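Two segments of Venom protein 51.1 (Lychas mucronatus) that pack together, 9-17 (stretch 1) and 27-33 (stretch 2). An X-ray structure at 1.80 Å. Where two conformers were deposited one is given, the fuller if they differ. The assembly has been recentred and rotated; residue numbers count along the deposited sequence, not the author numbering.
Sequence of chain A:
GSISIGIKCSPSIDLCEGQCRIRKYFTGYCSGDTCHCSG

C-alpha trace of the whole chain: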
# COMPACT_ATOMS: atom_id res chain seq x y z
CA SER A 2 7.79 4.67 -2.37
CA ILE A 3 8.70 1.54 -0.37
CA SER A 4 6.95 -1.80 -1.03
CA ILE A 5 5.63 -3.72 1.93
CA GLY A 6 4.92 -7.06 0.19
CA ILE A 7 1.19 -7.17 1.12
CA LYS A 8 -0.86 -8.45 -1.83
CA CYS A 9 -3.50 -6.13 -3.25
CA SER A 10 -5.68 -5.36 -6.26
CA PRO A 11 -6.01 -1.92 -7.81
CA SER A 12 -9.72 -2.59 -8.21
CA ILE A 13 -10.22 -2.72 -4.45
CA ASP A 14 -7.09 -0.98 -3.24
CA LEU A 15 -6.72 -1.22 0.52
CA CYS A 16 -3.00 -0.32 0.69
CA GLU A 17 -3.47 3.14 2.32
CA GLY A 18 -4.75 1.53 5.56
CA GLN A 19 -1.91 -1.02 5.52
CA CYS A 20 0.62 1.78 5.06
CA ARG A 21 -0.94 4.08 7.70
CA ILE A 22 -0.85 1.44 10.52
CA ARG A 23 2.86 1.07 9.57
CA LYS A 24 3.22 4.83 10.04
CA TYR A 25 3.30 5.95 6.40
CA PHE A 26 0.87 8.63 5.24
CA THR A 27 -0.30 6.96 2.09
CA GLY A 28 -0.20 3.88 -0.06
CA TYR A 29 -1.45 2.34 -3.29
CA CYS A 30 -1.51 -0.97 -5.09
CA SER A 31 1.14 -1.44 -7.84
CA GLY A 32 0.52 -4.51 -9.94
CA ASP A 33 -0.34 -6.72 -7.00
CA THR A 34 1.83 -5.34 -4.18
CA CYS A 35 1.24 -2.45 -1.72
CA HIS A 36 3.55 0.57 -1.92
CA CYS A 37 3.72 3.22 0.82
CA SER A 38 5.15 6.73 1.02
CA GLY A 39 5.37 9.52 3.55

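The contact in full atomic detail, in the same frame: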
# COMPACT_ATOMS: atom_id res chain seq x y z
N CYS A 9 -2.40 -7.08 -3.03
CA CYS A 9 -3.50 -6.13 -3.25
C CYS A 9 -4.03 -6.23 -4.68
O CYS A 9 -3.40 -6.83 -5.55
CB CYS A 9 -3.05 -4.70 -2.96
SG CYS A 9 -1.62 -4.19 -3.93
N SER A 10 -5.16 -5.58 -4.91
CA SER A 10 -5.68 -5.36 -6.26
C SER A 10 -6.00 -3.88 -6.41
O SER A 10 -6.67 -3.30 -5.57
CB SER A 10 -6.96 -6.18 -6.49
OG SER A 10 -7.70 -5.70 -7.63
N PRO A 11 -5.60 -3.27 -7.55
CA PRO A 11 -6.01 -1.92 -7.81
C PRO A 11 -7.50 -1.68 -7.83
O PRO A 11 -7.94 -0.55 -7.53
CB PRO A 11 -5.40 -1.63 -9.19
CG PRO A 11 -4.16 -2.45 -9.19
CD PRO A 11 -4.67 -3.73 -8.60
N SER A 12 -8.28 -2.72 -8.11
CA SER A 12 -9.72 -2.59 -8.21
C SER A 12 -10.43 -2.45 -6.86
O SER A 12 -11.59 -2.00 -6.80
CB SER A 12 -10.31 -3.76 -9.02
OG SER A 12 -9.95 -3.61 -10.39
N ILE A 13 -9.76 -2.88 -5.80
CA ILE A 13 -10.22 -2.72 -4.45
C ILE A 13 -8.99 -2.49 -3.57
O ILE A 13 -8.55 -3.34 -2.81
CB ILE A 13 -11.18 -3.86 -3.98
CG1 ILE A 13 -11.57 -3.74 -2.51
CG2 ILE A 13 -10.59 -5.23 -4.27
CD1 ILE A 13 -12.14 -2.40 -2.14
N ASP A 14 -8.43 -1.31 -3.73
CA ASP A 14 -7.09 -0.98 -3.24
C ASP A 14 -7.18 -0.54 -1.80
O ASP A 14 -7.60 0.60 -1.48
CB ASP A 14 -6.46 0.08 -4.13
CG ASP A 14 -5.07 0.50 -3.70
OD1 ASP A 14 -4.58 0.13 -2.58
OD2 ASP A 14 -4.43 1.22 -4.54
N LEU A 15 -6.75 -1.46 -0.92
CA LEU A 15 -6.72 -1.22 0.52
C LEU A 15 -5.30 -0.99 1.12
O LEU A 15 -5.08 -1.15 2.34
CB LEU A 15 -7.43 -2.36 1.24
CG LEU A 15 -8.86 -2.67 0.75
CD1 LEU A 15 -9.43 -3.89 1.47
CD2 LEU A 15 -9.79 -1.48 0.90
N CYS A 16 -4.40 -0.52 0.29
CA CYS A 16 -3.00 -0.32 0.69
C CYS A 16 -2.81 0.89 1.62
O CYS A 16 -1.96 0.85 2.50
CB CYS A 16 -2.13 -0.17 -0.52
SG CYS A 16 -2.02 -1.67 -1.52
N GLU A 17 -3.61 1.96 1.43
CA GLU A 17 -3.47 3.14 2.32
C GLU A 17 -3.58 2.77 3.80
O GLU A 17 -2.73 3.16 4.62
CB GLU A 17 -4.51 4.21 1.97
CG GLU A 17 -4.33 5.49 2.79
CD GLU A 17 -5.31 6.57 2.49
OE1 GLU A 17 -5.00 7.41 1.61
OE2 GLU A 17 -6.39 6.58 3.13
N THR A 27 0.54 7.52 3.11
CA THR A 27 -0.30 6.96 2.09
C THR A 27 0.27 5.78 1.39
O THR A 27 1.40 5.38 1.65
CB THR A 27 -0.83 8.03 1.12
OG1 THR A 27 -2.06 7.53 0.51
CG2 THR A 27 0.27 8.44 0.10
N GLY A 28 -0.58 5.13 0.61
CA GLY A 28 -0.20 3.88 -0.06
C GLY A 28 -1.12 3.59 -1.22
O GLY A 28 -2.19 4.19 -1.30
N TYR A 29 -0.69 2.70 -2.10
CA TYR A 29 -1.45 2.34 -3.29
C TYR A 29 -0.94 0.98 -3.78
O TYR A 29 0.17 0.57 -3.46
CB TYR A 29 -1.26 3.38 -4.41
CG TYR A 29 0.17 3.46 -4.88
CD1 TYR A 29 1.10 4.21 -4.15
CD2 TYR A 29 0.62 2.78 -6.00
CE1 TYR A 29 2.43 4.30 -4.55
CE2 TYR A 29 1.98 2.86 -6.40
CZ TYR A 29 2.87 3.63 -5.64
OH TYR A 29 4.22 3.77 -6.00
N CYS A 30 -1.79 0.30 -4.51
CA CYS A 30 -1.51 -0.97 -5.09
C CYS A 30 -0.87 -0.70 -6.46
O CYS A 30 -1.49 -0.12 -7.35
CB CYS A 30 -2.78 -1.77 -5.26
SG CYS A 30 -2.44 -3.49 -5.67
N SER A 31 0.51 -1.43 -6.53
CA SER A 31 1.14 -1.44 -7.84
C SER A 31 1.29 -2.85 -8.32
O SER A 31 2.02 -3.62 -7.70
CB SER A 31 2.47 -0.74 -7.81
OG SER A 31 3.01 -0.74 -9.13
N GLY A 32 0.65 -3.16 -9.45
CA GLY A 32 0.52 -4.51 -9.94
C GLY A 32 -0.31 -5.33 -8.96
O GLY A 32 -1.55 -5.32 -9.01
N ASP A 33 0.37 -6.03 -8.06
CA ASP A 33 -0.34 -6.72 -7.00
C ASP A 33 0.33 -6.61 -5.64
O ASP A 33 0.06 -7.42 -4.80
CB ASP A 33 -0.59 -8.20 -7.37
CG ASP A 33 0.65 -9.09 -7.24
OD1 ASP A 33 1.80 -8.58 -7.19
OD2 ASP A 33 0.47 -10.32 -7.15
O HOH W 1 -4.08 1.13 -7.30

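The contact is small, 465 Å² summed over both sides, and a covalent bond sits within it. Cys-9 SG and Cys-30 SG lie 2.0 Å apart with a chi3 of 87°, close to the right angle a relaxed disulfide prefers. The two half-cystines reach each other differently: Cys-9, its CA-to-CB bond sideways to the partner stretch, uses chi1 of 57° (p), whereas Cys-30 points directly toward stretch 1 and extends with chi1 of -168° (t).

Cys-30 is the main bump of stretch 2, with 94 Å² covered, the largest value in the contact. Its surroundings in stretch 1 form a shallow hollow. Pro-11 CD packs 3.7 Å from Cys-30 SG, Ser-10 N approaches the same sulfur at 3.5 Å, and Cys-16 SG lies 3.8 Å from Cys-30 CB. The compact proline ring also touches the backbone beyond, with Pro-11 CD 3.5 Å from Gly-32 O. Cys-16, itself bonded covalently elsewhere in the structure, is buried and brings its CB to 3.6 Å from Tyr-29 N.

Asp-14 supplies the polar counterpart. Its CA-to-CB bond points toward the strand, and with chi1 at 180° (t) the carboxylate meets the backbone: Cys-30 N donates to Asp-14 OD2 at 2.8 Å, with an N-H...O angle of 165°. The other oxygen turns to its own stretch, where Cys-16 N donates to Asp-14 OD1 at 2.9 Å. One short acid thus ties the start of the helix to the strand. A water extends the link, donating to Asp-14 OD2 at 2.8 Å and to Cys-30 O at 2.9 Å.

Near the other end of the contact, the fit depends on an absent side chain. The CA atoms of Glu-17 and Gly-28 are 4.1 Å apart, and an ideal CB on Gly-28 would stand 3.0 Å from Cys-16 O, a clash. Glycine therefore suits this close approach, although Gly-28 N is buried by the contact without a partner in the model. Beside it, Glu-17 extends through two t rotamers, and Thr-27 OG1 donates to Glu-17 OE1 at 3.1 Å.

At the disulfide end, main chain meets main chain: Cys-9 N donates to Asp-33 O at 3.0 Å (150°), and Asp-33 CA makes a CA-H...O contact of 3.4 Å with Cys-9 O. The preceding Gly-32 has phi of 65°, a positive value that favours glycine.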